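Side-chain contacts in virulence protein vsdE (Salmonella enterica, PDB 5LQ6), which is a cysteine hydrolase delivered as a Salmonella effector, which suppresses host immune responses and contributes to virulence: residues Y155-P158 with E162-H165; L120-S125 with I149-N154. The protein carries 4 engineered substitutions. All coordinates share one frame; numbering follows the deposited sequence.

How the contacts relate
Contact 1 sits at the turn end of the hairpin made by strands 147-157 and 163-172, its centre about 15 Å from the centre of the chain, and is partly buried. Contact 2 lies deeper, its centre about 10 Å from the centre of the chain, and is small and buried. Both use strand 147-157. Contact 1 pairs it with its sheet neighbour through backbone hydrogen bonds and a ring stack. Contact 2 sets a loop against it through a methyl contact and a loose polar approach. The two meet along the hairpin, where H165 O lies 2.8 Å from A152 N, a probable hydrogen bond. R164, beside the stacked H165, also packs near S151.

Contact 1 of 2, residues Y155-P158 with E162-H165; sequences YIAP and ESRH. Engineered in segment 162-165: S163 (natural residue Cys).
The rings of Y155 and H165 stack face to face. Their centroids are 3.9 Å apart and the planes meet at 29°. The imidazole does not lie square on the phenol. Its CD2 corner stands over the centre of the Y155 ring, while Y155 CE2 lies over the H165 face but off toward its rim. Behind the rings, Y155 CB and H165 CB close to 3.5 Å. CG is anti to the backbone N in both residues (chi1 177° in Y155, -174° in H165), and the two side chains run the same way side by side.

Next to the stack, the backbones of Y155 and S163 are paired. They form an antiparallel hydrogen-bonded pair. S163 N donates to Y155 O at 2.8 Å, from a position tilted off the carbonyl plane. The return bond, Y155 N to S163 O, is weak and bent. Y155 O also receives a CA-H contact from E162 CA. The engineered S163 places OG 3.7 Å from A157 CB; its hydroxyl bonds to G161 O. I156 and E162 form the next, non-hydrogen-bonded pair. Their side chains meet through CG1 of I156 and CG of E162, 4.1 Å apart. The E162 chain is extended beyond CG, and its OE2 is hydrogen-bonded to S206 OG.

A second shell holds the rings. H165 NE2 is hydrogen-bonded to D185 OD2, which would fix the imidazole's rotation. W187 meets the H165 ring edge to face, and the Y155 ring meets that of H202. The H165 side chain also touches C76 on helix 76-89. The hairpin carries both the histidine and the Y155 ring stacked on it. C76, H165 and D185 together are consistent with a Cys-His-Asp catalytic triad, as found in relatives of papain in clan CA, where the third residue is Asn or Asp.

Contact 2 of 2, residues L120-S125 with I149-N154; sequences LNQSYS and IISAEN. Engineered in segment 120-125: S125 (natural residue Cys).
L120 and I149 make the apolar part of this contact. Their CD1 methyls meet at 4.0 Å. The two side chains cross at about a right angle and touch through these terminal methyls alone. In I149, CG1 is anti to the carbonyl carbon (chi1 -55°), and the extended chi2 carries CD1 out toward the loop. L120 also reaches with a single methyl branch. Only 85 Å² is buried between the segments.

The polar part is looser. Q122 NE2 comes to 4.3 Å from S151 OG, too far for a hydrogen bond. The Q122 side chain also rests on Y210. S151 OG is hydrogen-bonded to D166 OD1, which ties strand 147-157 to strand 163-172. D166 also forms a salt bridge with R164.

Segment 120-125 is part of the connection between helices 108-116 and 129-143. Strand 147-157 is an inner strand of a four-stranded antiparallel sheet, flanked by strands 163-172 and 209-212. The loop runs along the outer edge of strand 209-212, and the L120 and Q122 side chains reach past that strand to strand 147-157.

Backbone bonds set the spacing. I149 pairs with R212 and S151 with Y210, while S123 bonds to V211. S123 OG donates to Y124 O at 2.7 Å and is also hydrogen-bonded to V211 N. At the start of segment 120-125, L120 N is hydrogen-bonded to D112 OD2.

Contact 1 of 2, residues Y155-P158 with E162-H165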
ATOM      1  N   TYR A 155       9.215   8.679  -7.859  1.00 15.09           N
ATOM      2  CA  TYR A 155      10.090   7.724  -7.176  1.00 13.40           C
ATOM      3  C   TYR A 155      11.197   7.243  -8.133  1.00 15.44           C
ATOM      4  O   TYR A 155      10.893   6.887  -9.254  1.00 16.12           O
ATOM      5  CB  TYR A 155       9.252   6.522  -6.744  1.00 13.61           C
ATOM      6  CG  TYR A 155      10.001   5.379  -6.069  1.00 12.77           C
ATOM      7  CD1 TYR A 155      10.268   5.386  -4.722  1.00 13.86           C
ATOM      8  CD2 TYR A 155      10.442   4.275  -6.820  1.00 13.59           C
ATOM      9  CE1 TYR A 155      10.937   4.315  -4.117  1.00 13.91           C
ATOM     10  CE2 TYR A 155      11.126   3.226  -6.255  1.00 13.03           C
ATOM     11  CZ  TYR A 155      11.375   3.244  -4.907  1.00 15.18           C
ATOM     12  OH  TYR A 155      12.070   2.195  -4.304  1.00 15.41           O
ATOM     13  N   ILE A 156      12.454   7.222  -7.677  1.00 14.18           N
ATOM     14  CA  ILE A 156      13.563   6.812  -8.544  1.00 15.92           C
ATOM     15  C   ILE A 156      13.710   5.296  -8.472  1.00 16.73           C
ATOM     16  O   ILE A 156      14.243   4.747  -7.474  1.00 16.97           O
ATOM     17  CB  ILE A 156      14.826   7.585  -8.151  1.00 16.18           C
ATOM     18  CG1 ILE A 156      14.590   9.091  -8.227  1.00 18.74           C
ATOM     19  CG2 ILE A 156      16.012   7.091  -8.987  1.00 17.10           C
ATOM     20  CD1 ILE A 156      15.665   9.869  -7.528  1.00 21.41           C
ATOM     21  N   ALA A 157      13.215   4.580  -9.470  1.00 15.24           N
ATOM     22  CA  ALA A 157      13.334   3.154  -9.549  1.00 15.69           C
ATOM     23  C   ALA A 157      14.642   2.810 -10.282  1.00 15.50           C
ATOM     24  O   ALA A 157      15.102   3.615 -11.142  1.00 15.44           O
ATOM     25  CB  ALA A 157      12.158   2.567 -10.250  1.00 15.47           C
ATOM     26  N   PRO A 158      15.182   1.636 -10.017  1.00 16.05           N
ATOM     27  CA  PRO A 158      16.418   1.276 -10.738  1.00 16.89           C
ATOM     28  C   PRO A 158      16.224   1.252 -12.227  1.00 17.23           C
ATOM     29  O   PRO A 158      15.166   0.796 -12.706  1.00 17.40           O
ATOM     30  CB  PRO A 158      16.763  -0.112 -10.181  1.00 17.80           C
ATOM     31  CG  PRO A 158      16.135  -0.085  -8.793  1.00 16.95           C
ATOM     32  CD  PRO A 158      14.834   0.601  -9.011  1.00 16.14           C
ATOM     33  N   GLU A 162      12.765   8.171 -12.447  1.00 19.70           N
ATOM     34  CA  GLU A 162      11.536   8.777 -11.851  1.00 20.80           C
ATOM     35  C   GLU A 162      10.312   8.121 -12.431  1.00 20.43           C
ATOM     36  O   GLU A 162      10.108   8.083 -13.661  1.00 21.33           O
ATOM     37  CB  GLU A 162      11.511  10.290 -12.049  1.00 23.57           C
ATOM     38  CG  GLU A 162      12.492  11.002 -11.151  1.00 27.00           C
ATOM     39  CD  GLU A 162      12.480  12.523 -11.292  1.00 35.63           C
ATOM     40  OE1 GLU A 162      11.645  13.047 -12.045  1.00 42.22           O
ATOM     41  OE2 GLU A 162      13.314  13.169 -10.621  1.00 44.88           O
ATOM     42  N   SER A 163       9.434   7.628 -11.562  1.00 17.19           N
ATOM     43  CA  SER A 163       8.295   6.900 -11.985  1.00 15.98           C
ATOM     44  C   SER A 163       7.247   6.851 -10.843  1.00 14.83           C
ATOM     45  O   SER A 163       7.569   7.090  -9.694  1.00 15.99           O
ATOM     46  CB  SER A 163       8.652   5.469 -12.399  1.00 22.32           C
ATOM     47  OG  SER A 163       9.587   4.926 -11.496  1.00 27.55           O
ATOM     48  N   ARG A 164       6.031   6.492 -11.190  1.00 15.83           N
ATOM     49  CA  ARG A 164       4.969   6.328 -10.210  1.00 15.56           C
ATOM     50  C   ARG A 164       5.283   5.089  -9.400  1.00 15.94           C
ATOM     51  O   ARG A 164       5.629   4.041  -9.954  1.00 17.05           O
ATOM     52  CB  ARG A 164       3.638   6.122 -10.912  1.00 19.55           C
ATOM     53  CG  ARG A 164       2.554   5.509 -10.011  1.00 27.22           C
ATOM     54  CD  ARG A 164       1.635   6.476  -9.362  1.00 36.42           C
ATOM     55  NE  ARG A 164       0.716   5.771  -8.446  1.00 38.21           N
ATOM     56  CZ  ARG A 164      -0.332   5.025  -8.808  1.00 33.56           C
ATOM     57  NH1 ARG A 164      -0.600   4.756 -10.090  1.00 40.31           N
ATOM     58  NH2 ARG A 164      -1.135   4.543  -7.881  1.00 26.23           N
ATOM     59  N   HIS A 165       5.123   5.190  -8.090  1.00 14.90           N
ATOM     60  CA  HIS A 165       5.375   4.058  -7.225  1.00 13.27           C
ATOM     61  C   HIS A 165       4.432   4.109  -6.051  1.00 12.94           C
ATOM     62  O   HIS A 165       4.338   5.147  -5.392  1.00 13.94           O
ATOM     63  CB  HIS A 165       6.796   4.098  -6.747  1.00 13.68           C
ATOM     64  CG  HIS A 165       7.219   2.912  -5.953  1.00 13.60           C
ATOM     65  ND1 HIS A 165       7.067   1.619  -6.380  1.00 18.62           N
ATOM     66  CD2 HIS A 165       7.838   2.828  -4.746  1.00 13.97           C
ATOM     67  CE1 HIS A 165       7.596   0.793  -5.486  1.00 19.40           C
ATOM     68  NE2 HIS A 165       8.054   1.501  -4.490  1.00 15.41           N
TER

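Contact 2 of 2, residues L120-S125 with I149-N154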
ATOM      1  N   LEU A 120     -10.308   4.107  -3.258  1.00 19.01           N
ATOM      2  CA  LEU A 120     -10.077   4.616  -1.906  1.00 19.97           C
ATOM      3  C   LEU A 120      -9.915   6.146  -1.976  1.00 24.67           C
ATOM      4  O   LEU A 120      -9.356   6.661  -2.905  1.00 29.76           O
ATOM      5  CB  LEU A 120      -8.822   3.980  -1.298  1.00 19.08           C
ATOM      6  CG  LEU A 120      -8.772   2.464  -1.259  1.00 19.00           C
ATOM      7  CD1 LEU A 120      -7.491   1.992  -0.582  1.00 20.18           C
ATOM      8  CD2 LEU A 120     -10.035   1.913  -0.572  1.00 21.07           C
ATOM      9  N   ASN A 121     -10.482   6.845  -1.031  1.00 27.68           N
ATOM     10  CA  ASN A 121     -10.416   8.322  -1.098  1.00 33.72           C
ATOM     11  C   ASN A 121      -8.979   8.739  -0.752  1.00 29.52           C
ATOM     12  O   ASN A 121      -8.345   8.152   0.112  1.00 30.41           O
ATOM     13  CB  ASN A 121     -11.404   9.008  -0.148  1.00 41.42           C
ATOM     14  CG  ASN A 121     -11.254   8.533   1.287  1.00 47.55           C
ATOM     15  OD1 ASN A 121     -10.872   7.396   1.523  1.00 52.98           O
ATOM     16  ND2 ASN A 121     -11.556   9.396   2.243  1.00 55.12           N
ATOM     17  N   GLN A 122      -8.499   9.697  -1.495  1.00 31.32           N
ATOM     18  CA  GLN A 122      -7.131  10.153  -1.377  1.00 32.44           C
ATOM     19  C   GLN A 122      -7.070  11.432  -0.559  1.00 30.76           C
ATOM     20  O   GLN A 122      -8.057  12.136  -0.357  1.00 31.05           O
ATOM     21  CB  GLN A 122      -6.564  10.424  -2.753  1.00 36.68           C
ATOM     22  CG  GLN A 122      -6.477   9.227  -3.644  1.00 44.82           C
ATOM     23  CD  GLN A 122      -5.326   9.336  -4.607  1.00 46.74           C
ATOM     24  OE1 GLN A 122      -5.306  10.243  -5.432  1.00 50.10           O
ATOM     25  NE2 GLN A 122      -4.325   8.442  -4.471  1.00 45.55           N
ATOM     26  N   SER A 123      -5.875  11.720  -0.099  1.00 22.31           N
ATOM     27  CA  SER A 123      -5.496  13.016   0.423  1.00 21.25           C
ATOM     28  C   SER A 123      -5.319  13.965  -0.705  1.00 22.11           C
ATOM     29  O   SER A 123      -5.195  13.583  -1.849  1.00 23.08           O
ATOM     30  CB  SER A 123      -4.164  12.906   1.173  1.00 21.00           C
ATOM     31  OG  SER A 123      -3.108  12.659   0.266  1.00 19.07           O
ATOM     32  N   TYR A 124      -5.169  15.244  -0.337  1.00 23.55           N
ATOM     33  CA  TYR A 124      -4.606  16.241  -1.234  1.00 25.35           C
ATOM     34  C   TYR A 124      -3.128  15.887  -1.484  1.00 24.78           C
ATOM     35  O   TYR A 124      -2.541  15.102  -0.733  1.00 21.57           O
ATOM     36  CB  TYR A 124      -4.668  17.626  -0.600  1.00 26.14           C
ATOM     37  CG  TYR A 124      -6.037  18.168  -0.353  1.00 34.23           C
ATOM     38  CD1 TYR A 124      -6.980  18.227  -1.389  1.00 35.37           C
ATOM     39  CD2 TYR A 124      -6.375  18.695   0.893  1.00 36.38           C
ATOM     40  CE1 TYR A 124      -8.242  18.778  -1.178  1.00 37.26           C
ATOM     41  CE2 TYR A 124      -7.634  19.235   1.125  1.00 42.03           C
ATOM     42  CZ  TYR A 124      -8.562  19.284   0.081  1.00 42.01           C
ATOM     43  OH  TYR A 124      -9.809  19.833   0.330  1.00 50.34           O
ATOM     44  N   SER A 125      -2.540  16.465  -2.520  1.00 22.80           N
ATOM     45  CA  SER A 125      -1.151  16.244  -2.841  0.62 23.37           C
ATOM     46  C   SER A 125      -0.268  16.789  -1.708  1.00 20.38           C
ATOM     47  O   SER A 125      -0.524  17.883  -1.168  1.00 23.10           O
ATOM     48  CB  SER A 125      -0.815  16.908  -4.175  0.62 25.70           C
ATOM     49  OG  SER A 125       0.539  16.722  -4.505  0.62 27.96           O
ATOM     50  N   ILE A 149      -1.846   3.593   2.172  1.00 10.43           N
ATOM     51  CA  ILE A 149      -1.124   3.361   0.926  1.00  9.56           C
ATOM     52  C   ILE A 149      -0.586   4.718   0.463  1.00  9.94           C
ATOM     53  O   ILE A 149      -1.347   5.701   0.445  1.00 11.92           O
ATOM     54  CB  ILE A 149      -1.952   2.726  -0.200  1.00 10.71           C
ATOM     55  CG1 ILE A 149      -2.592   1.415   0.263  1.00 11.38           C
ATOM     56  CG2 ILE A 149      -1.116   2.490  -1.438  1.00 10.32           C
ATOM     57  CD1 ILE A 149      -3.621   0.832  -0.734  1.00 13.15           C
ATOM     58  N   ILE A 150       0.686   4.752   0.089  1.00  9.75           N
ATOM     59  CA  ILE A 150       1.308   5.987  -0.384  1.00 11.50           C
ATOM     60  C   ILE A 150       1.516   5.873  -1.861  1.00 11.67           C
ATOM     61  O   ILE A 150       2.018   4.832  -2.345  1.00 12.80           O
ATOM     62  CB  ILE A 150       2.649   6.247   0.287  1.00 13.02           C
ATOM     63  CG1 ILE A 150       2.600   5.961   1.788  1.00 14.91           C
ATOM     64  CG2 ILE A 150       3.174   7.640  -0.038  1.00 14.64           C
ATOM     65  CD1 ILE A 150       1.668   6.802   2.549  1.00 15.79           C
ATOM     66  N   SER A 151       1.182   6.889  -2.635  1.00 13.04           N
ATOM     67  CA  SER A 151       1.467   6.954  -4.070  1.00 13.23           C
ATOM     68  C   SER A 151       2.406   8.122  -4.305  1.00 16.43           C
ATOM     69  O   SER A 151       2.097   9.266  -3.913  1.00 17.65           O
ATOM     70  CB  SER A 151       0.172   7.155  -4.860  1.00 14.56           C
ATOM     71  OG  SER A 151      -0.696   6.085  -4.732  1.00 17.51           O
ATOM     72  N   ALA A 152       3.563   7.837  -4.887  1.00 14.49           N
ATOM     73  CA  ALA A 152       4.568   8.846  -5.193  1.00 15.25           C
ATOM     74  C   ALA A 152       4.654   9.012  -6.691  1.00 14.95           C
ATOM     75  O   ALA A 152       4.631   8.060  -7.462  1.00 17.40           O
ATOM     76  CB  ALA A 152       5.873   8.453  -4.631  1.00 16.34           C
ATOM     77  N   GLU A 153       4.766  10.257  -7.136  1.00 17.47           N
ATOM     78  CA  GLU A 153       4.920  10.485  -8.551  1.00 22.25           C
ATOM     79  C   GLU A 153       6.289  10.320  -9.143  1.00 24.67           C
ATOM     80  O   GLU A 153       6.412   9.950 -10.301  1.00 28.62           O
ATOM     81  CB  GLU A 153       4.355  11.857  -8.903  1.00 27.85           C
ATOM     82  CG  GLU A 153       2.827  11.816  -8.935  1.00 37.39           C
ATOM     83  CD  GLU A 153       2.248  11.457 -10.293  1.00 47.11           C
ATOM     84  OE1 GLU A 153       2.832  10.588 -11.002  1.00 58.43           O
ATOM     85  OE2 GLU A 153       1.204  12.063 -10.642  1.00 64.02           O
ATOM     86  N   ASN A 154       7.307  10.641  -8.415  1.00 22.69           N
ATOM     87  CA  ASN A 154       8.664  10.681  -9.011  1.00 21.20           C
ATOM     88  C   ASN A 154       9.646   9.885  -8.198  1.00 17.01           C
ATOM     89  O   ASN A 154      10.753  10.298  -7.880  1.00 20.01           O
ATOM     90  CB  ASN A 154       9.100  12.148  -9.165  1.00 22.42           C
ATOM     91  CG  ASN A 154       8.427  12.835 -10.370  1.00 27.92           C
ATOM     92  OD1 ASN A 154       8.419  12.304 -11.465  1.00 30.11           O
ATOM     93  ND2 ASN A 154       7.865  13.994 -10.148  1.00 32.68           N
TER